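Local structure of putative gamma-glutamylcyclotransferase YkqA (Bacillus subtilis, 2QIK) at residues Met1-Lys13 with Ile56-Ile68. The protein is a putative gamma-glutamylcyclotransferase, probably releasing 5-oxoproline from gamma-glutamyl compounds, though its own substrate is not established. Sequence-based numbering, arbitrary orientation.
Sequences MNSLLFVYGTLRK and IYGEVYEADELCI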
loop_
_atom_site.group_PDB
_atom_site.type_symbol
_atom_site.label_atom_id
_atom_site.label_comp_id
_atom_site.label_asym_id
_atom_site.label_seq_id
_atom_site.Cartn_x
_atom_site.Cartn_y
_atom_site.Cartn_z
HETATM N N MSE A 1 -21.229 18.842 8.873
HETATM C CA MSE A 1 -20.046 19.078 9.756
HETATM C C MSE A 1 -19.324 17.766 9.609
HETATM O O MSE A 1 -19.519 16.872 10.447
HETATM C CB MSE A 1 -20.489 19.214 11.175
HETATM C CG MSE A 1 -19.309 19.054 12.166
HETATM SE SE MSE A 1 -19.997 17.843 13.518
HETATM C CE MSE A 1 -21.649 18.891 14.004
ATOM N N ASN A 2 -18.674 17.642 8.465
ATOM C CA ASN A 2 -18.053 16.351 8.021
ATOM C C ASN A 2 -16.976 16.019 9.000
ATOM O O ASN A 2 -16.391 16.886 9.638
ATOM C CB ASN A 2 -17.429 16.475 6.610
ATOM C CG ASN A 2 -18.408 16.609 5.531
ATOM O OD1 ASN A 2 -18.062 16.814 4.346
ATOM N ND2 ASN A 2 -19.670 16.442 5.895
ATOM N N SER A 3 -16.690 14.751 9.092
ATOM C CA SER A 3 -15.672 14.280 10.020
ATOM C C SER A 3 -14.729 13.343 9.259
ATOM O O SER A 3 -15.202 12.435 8.558
ATOM C CB SER A 3 -16.311 13.442 11.129
ATOM O OG SER A 3 -17.264 14.196 11.876
ATOM N N LEU A 4 -13.431 13.458 9.505
ATOM C CA LEU A 4 -12.509 12.442 9.062
ATOM C C LEU A 4 -12.741 11.171 9.844
ATOM O O LEU A 4 -12.934 11.192 11.055
ATOM C CB LEU A 4 -11.070 12.887 9.143
ATOM C CG LEU A 4 -10.721 14.068 8.288
ATOM C CD1 LEU A 4 -9.231 14.443 8.549
ATOM C CD2 LEU A 4 -10.898 13.781 6.811
ATOM N N LEU A 5 -12.694 10.053 9.134
ATOM C CA LEU A 5 -12.965 8.723 9.661
ATOM C C LEU A 5 -11.887 7.740 9.185
ATOM O O LEU A 5 -11.652 7.649 7.974
ATOM C CB LEU A 5 -14.328 8.248 9.167
ATOM C CG LEU A 5 -14.666 6.786 9.513
ATOM C CD1 LEU A 5 -14.895 6.589 10.955
ATOM C CD2 LEU A 5 -15.887 6.352 8.723
ATOM N N PHE A 6 -11.226 7.110 10.137
ATOM C CA PHE A 6 -10.221 6.081 9.837
ATOM C C PHE A 6 -10.864 4.721 9.979
ATOM O O PHE A 6 -11.429 4.390 11.018
ATOM C CB PHE A 6 -9.042 6.223 10.833
ATOM C CG PHE A 6 -7.984 5.161 10.713
ATOM C CD1 PHE A 6 -7.995 4.064 11.523
ATOM C CD2 PHE A 6 -6.972 5.267 9.793
ATOM C CE1 PHE A 6 -6.980 3.094 11.464
ATOM C CE2 PHE A 6 -5.990 4.309 9.722
ATOM C CZ PHE A 6 -5.987 3.277 10.561
ATOM N N VAL A 7 -10.789 3.931 8.893
ATOM C CA VAL A 7 -11.356 2.603 8.881
ATOM C C VAL A 7 -10.256 1.572 8.630
ATOM O O VAL A 7 -9.350 1.773 7.852
ATOM C CB VAL A 7 -12.501 2.355 7.838
ATOM C CG1 VAL A 7 -13.746 3.189 8.282
ATOM C CG2 VAL A 7 -12.014 2.685 6.395
ATOM N N TYR A 8 -10.410 0.443 9.313
ATOM C CA TYR A 8 -9.366 -0.588 9.352
ATOM C C TYR A 8 -9.878 -2.009 9.095
ATOM O O TYR A 8 -9.088 -2.930 8.970
ATOM C CB TYR A 8 -8.639 -0.568 10.726
ATOM C CG TYR A 8 -9.574 -0.758 11.893
ATOM C CD1 TYR A 8 -9.974 -2.033 12.258
ATOM C CD2 TYR A 8 -10.060 0.287 12.594
ATOM C CE1 TYR A 8 -10.858 -2.247 13.272
ATOM C CE2 TYR A 8 -10.954 0.095 13.617
ATOM C CZ TYR A 8 -11.353 -1.172 13.969
ATOM O OH TYR A 8 -12.223 -1.417 15.030
ATOM N N GLY A 9 -11.197 -2.162 9.033
ATOM C CA GLY A 9 -11.765 -3.478 8.967
ATOM C C GLY A 9 -12.777 -3.624 7.845
ATOM O O GLY A 9 -12.475 -3.418 6.676
ATOM N N THR A 10 -13.991 -4.001 8.237
ATOM C CA THR A 10 -15.061 -4.255 7.299
ATOM C C THR A 10 -15.563 -3.072 6.528
ATOM O O THR A 10 -16.320 -3.240 5.563
ATOM C CB THR A 10 -16.294 -4.917 7.967
ATOM O OG1 THR A 10 -16.996 -3.969 8.759
ATOM C CG2 THR A 10 -15.892 -6.121 8.816
ATOM N N LEU A 11 -15.167 -1.874 6.907
ATOM C CA LEU A 11 -15.473 -0.617 6.212
ATOM C C LEU A 11 -14.445 -0.236 5.164
ATOM O O LEU A 11 -14.680 0.720 4.433
ATOM C CB LEU A 11 -15.628 0.508 7.188
ATOM C CG LEU A 11 -16.805 0.408 8.164
ATOM C CD1 LEU A 11 -16.711 1.521 9.222
ATOM C CD2 LEU A 11 -18.100 0.476 7.411
ATOM N N ARG A 12 -13.291 -0.917 5.121
ATOM C CA ARG A 12 -12.310 -0.594 4.114
ATOM C C ARG A 12 -12.866 -0.883 2.699
ATOM O O ARG A 12 -13.812 -1.672 2.522
ATOM C CB ARG A 12 -10.975 -1.358 4.298
ATOM C CG ARG A 12 -10.202 -0.860 5.518
ATOM C CD ARG A 12 -8.862 -1.596 5.667
ATOM N NE ARG A 12 -7.984 -1.271 4.560
ATOM C CZ ARG A 12 -6.777 -1.714 4.450
ATOM N NH1 ARG A 12 -6.200 -2.444 5.383
ATOM N NH2 ARG A 12 -6.053 -1.460 3.378
ATOM N N LYS A 13 -12.252 -0.273 1.716
ATOM C CA LYS A 13 -12.712 -0.430 0.336
ATOM C C LYS A 13 -12.741 -1.895 0.000
ATOM O O LYS A 13 -11.837 -2.639 0.349
ATOM C CB LYS A 13 -11.779 0.368 -0.602
ATOM C CG LYS A 13 -12.319 0.594 -1.972
ATOM C CD LYS A 13 -11.228 1.329 -2.834
ATOM C CE LYS A 13 -11.855 1.853 -4.075
ATOM N NZ LYS A 13 -10.825 2.563 -4.930
ATOM N N ILE A 56 -1.682 0.059 13.305
ATOM C CA ILE A 56 -2.889 -0.393 12.583
ATOM C C ILE A 56 -2.944 0.397 11.283
ATOM O O ILE A 56 -2.862 1.620 11.287
ATOM C CB ILE A 56 -4.160 -0.030 13.382
ATOM C CG1 ILE A 56 -4.132 -0.641 14.771
ATOM C CG2 ILE A 56 -5.422 -0.489 12.619
ATOM C CD1 ILE A 56 -4.776 0.260 15.828
ATOM N N TYR A 57 -3.099 -0.304 10.175
ATOM C CA TYR A 57 -3.190 0.277 8.851
ATOM C C TYR A 57 -4.663 0.403 8.418
ATOM O O TYR A 57 -5.502 -0.398 8.820
ATOM C CB TYR A 57 -2.375 -0.516 7.837
ATOM C CG TYR A 57 -0.917 -0.343 8.110
ATOM C CD1 TYR A 57 -0.205 -1.168 8.994
ATOM C CD2 TYR A 57 -0.261 0.773 7.616
ATOM C CE1 TYR A 57 1.092 -0.913 9.356
ATOM C CE2 TYR A 57 1.054 1.024 7.944
ATOM C CZ TYR A 57 1.739 0.193 8.828
ATOM O OH TYR A 57 3.031 0.559 9.211
ATOM N N GLY A 58 -4.970 1.432 7.660
ATOM C CA GLY A 58 -6.299 1.628 7.216
ATOM C C GLY A 58 -6.388 2.768 6.215
ATOM O O GLY A 58 -5.424 3.098 5.534
ATOM N N GLU A 59 -7.590 3.352 6.115
ATOM C CA GLU A 59 -7.920 4.335 5.100
ATOM C C GLU A 59 -8.687 5.466 5.765
ATOM O O GLU A 59 -9.370 5.227 6.772
ATOM C CB GLU A 59 -8.857 3.689 4.052
ATOM C CG GLU A 59 -8.252 2.478 3.358
ATOM C CD GLU A 59 -9.231 1.568 2.671
ATOM O OE1 GLU A 59 -8.907 0.356 2.474
ATOM O OE2 GLU A 59 -10.337 1.921 2.349
ATOM N N VAL A 60 -8.538 6.695 5.228
ATOM C CA VAL A 60 -9.246 7.858 5.769
ATOM C C VAL A 60 -10.285 8.327 4.781
ATOM O O VAL A 60 -9.973 8.551 3.615
ATOM C CB VAL A 60 -8.299 8.981 6.097
ATOM C CG1 VAL A 60 -9.024 10.222 6.613
ATOM C CG2 VAL A 60 -7.200 8.554 7.090
ATOM N N TYR A 61 -11.513 8.491 5.262
ATOM C CA TYR A 61 -12.637 9.009 4.498
ATOM C C TYR A 61 -13.191 10.260 5.148
ATOM O O TYR A 61 -13.032 10.501 6.340
ATOM C CB TYR A 61 -13.755 7.937 4.445
ATOM C CG TYR A 61 -13.412 6.787 3.568
ATOM C CD1 TYR A 61 -12.646 5.743 4.058
ATOM C CD2 TYR A 61 -13.798 6.706 2.248
ATOM C CE1 TYR A 61 -12.239 4.713 3.293
ATOM C CE2 TYR A 61 -13.401 5.674 1.448
ATOM C CZ TYR A 61 -12.583 4.644 2.003
ATOM O OH TYR A 61 -12.160 3.621 1.154
ATOM N N GLU A 62 -13.870 11.067 4.318
ATOM C CA GLU A 62 -14.608 12.198 4.834
ATOM C C GLU A 62 -16.097 11.807 4.926
ATOM O O GLU A 62 -16.746 11.604 3.921
ATOM C CB GLU A 62 -14.461 13.341 3.874
ATOM C CG GLU A 62 -15.278 14.481 4.252
ATOM C CD GLU A 62 -14.629 15.498 4.971
ATOM O OE1 GLU A 62 -14.060 15.111 6.074
ATOM O OE2 GLU A 62 -14.807 16.682 4.415
ATOM N N ALA A 63 -16.579 11.642 6.153
ATOM C CA ALA A 63 -17.893 11.145 6.461
ATOM C C ALA A 63 -18.827 12.235 6.897
ATOM O O ALA A 63 -18.526 12.982 7.838
ATOM C CB ALA A 63 -17.818 10.099 7.522
ATOM N N ASP A 64 -20.005 12.320 6.269
ATOM C CA ASP A 64 -20.986 13.273 6.742
ATOM C C ASP A 64 -21.714 12.798 8.011
ATOM O O ASP A 64 -21.533 11.667 8.448
ATOM C CB ASP A 64 -21.882 13.742 5.592
ATOM C CG ASP A 64 -22.771 12.687 5.060
ATOM O OD1 ASP A 64 -23.437 12.979 4.040
ATOM O OD2 ASP A 64 -22.957 11.584 5.602
ATOM N N GLU A 65 -22.582 13.654 8.611
ATOM C CA GLU A 65 -23.289 13.278 9.832
ATOM C C GLU A 65 -24.159 12.068 9.632
ATOM O O GLU A 65 -24.253 11.218 10.510
ATOM C CB GLU A 65 -24.115 14.423 10.365
ATOM C CG GLU A 65 -23.262 15.530 10.923
ATOM C CD GLU A 65 -24.081 16.645 11.598
ATOM O OE1 GLU A 65 -23.696 17.765 11.447
ATOM O OE2 GLU A 65 -25.005 16.405 12.328
ATOM N N LEU A 66 -24.852 11.974 8.499
ATOM C CA LEU A 66 -25.697 10.832 8.187
ATOM C C LEU A 66 -24.880 9.557 8.250
ATOM O O LEU A 66 -25.300 8.577 8.814
ATOM C CB LEU A 66 -26.391 11.065 6.821
ATOM C CG LEU A 66 -27.228 9.887 6.308
ATOM C CD1 LEU A 66 -28.358 10.346 5.377
ATOM C CD2 LEU A 66 -26.414 8.879 5.571
ATOM N N CYS A 67 -23.698 9.561 7.598
ATOM C CA CYS A 67 -22.841 8.369 7.586
ATOM C C CYS A 67 -22.453 7.972 8.982
ATOM O O CYS A 67 -22.589 6.803 9.359
ATOM C CB CYS A 67 -21.615 8.684 6.731
ATOM S SG CYS A 67 -20.395 7.322 6.771
ATOM N N ILE A 68 -22.022 8.936 9.776
ATOM C CA ILE A 68 -21.643 8.590 11.173
ATOM C C ILE A 68 -22.825 8.052 11.974
ATOM O O ILE A 68 -22.666 7.085 12.712
ATOM C CB ILE A 68 -20.939 9.763 11.873
ATOM C CG1 ILE A 68 -19.679 10.175 11.149
ATOM C CG2 ILE A 68 -20.638 9.463 13.337
ATOM C CD1 ILE A 68 -18.627 9.010 10.975
HETATM O O HOH W 1 -19.669 13.981 10.473
HETATM O O HOH W 2 -6.559 -2.794 8.227
HETATM O O HOH W 3 -7.582 -0.824 0.830
#
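Strand 3-7 pairs antiparallel with strand 56-63 in the small closed beta-barrel of the gamma-glutamylcyclotransferase fold, through three hydrogen-bonded pairs: Ser3 with Ala63, Leu5 with Tyr61 and Val7 with Glu59. On the far side of strand 3-7, Leu4 and Phe6 make backbone hydrogen bonds with Leu95 of strand 90-98. The middle pair is held by Leu5 N to Tyr61 O and Tyr61 N to Leu5 O, both 2.8 Å. Phe6 and Val60 share one sheet face. With CG anti to the backbone N (chi1 175°), the Phe6 ring reaches along the neighbouring strand, its CZ 3.6 Å from Gly58 N, with Ile56 O and Val60 CG2 at its edge. On the opposite face, Leu5 CB meets Ala63 CB at 4.3 Å. Past strand 3-7 the chain enters the loop Tyr8-Leu11, which probably binds the substrate, as in relatives, and a type I turn from Gly9 to Arg12 brings Arg12 and Lys13 back over Glu59. Arg12 NE makes a salt bridge to Glu59 OE1 at 2.8 Å, nearly straight at 176°; the carboxylate oxygen lies in the guanidinium plane, yet the nitrogen stands above the carboxylate plane. Glu59 OE2 accepts twice, from Lys13 N (3.0 Å) through its syn lone pair and from Tyr61 OH (2.8 Å). A glutamine in place of Glu59 would probably leave the Arg12 charge without its mate here and turn an amide NH2 against one of these donors. Arg12 NH1 also pairs with Asp114, and one water joins it to Tyr8 O and Tyr57 O. Where helix 65-74 begins, Asp64 is the N-cap, OD2 accepting from Cys67 N at 2.9 Å.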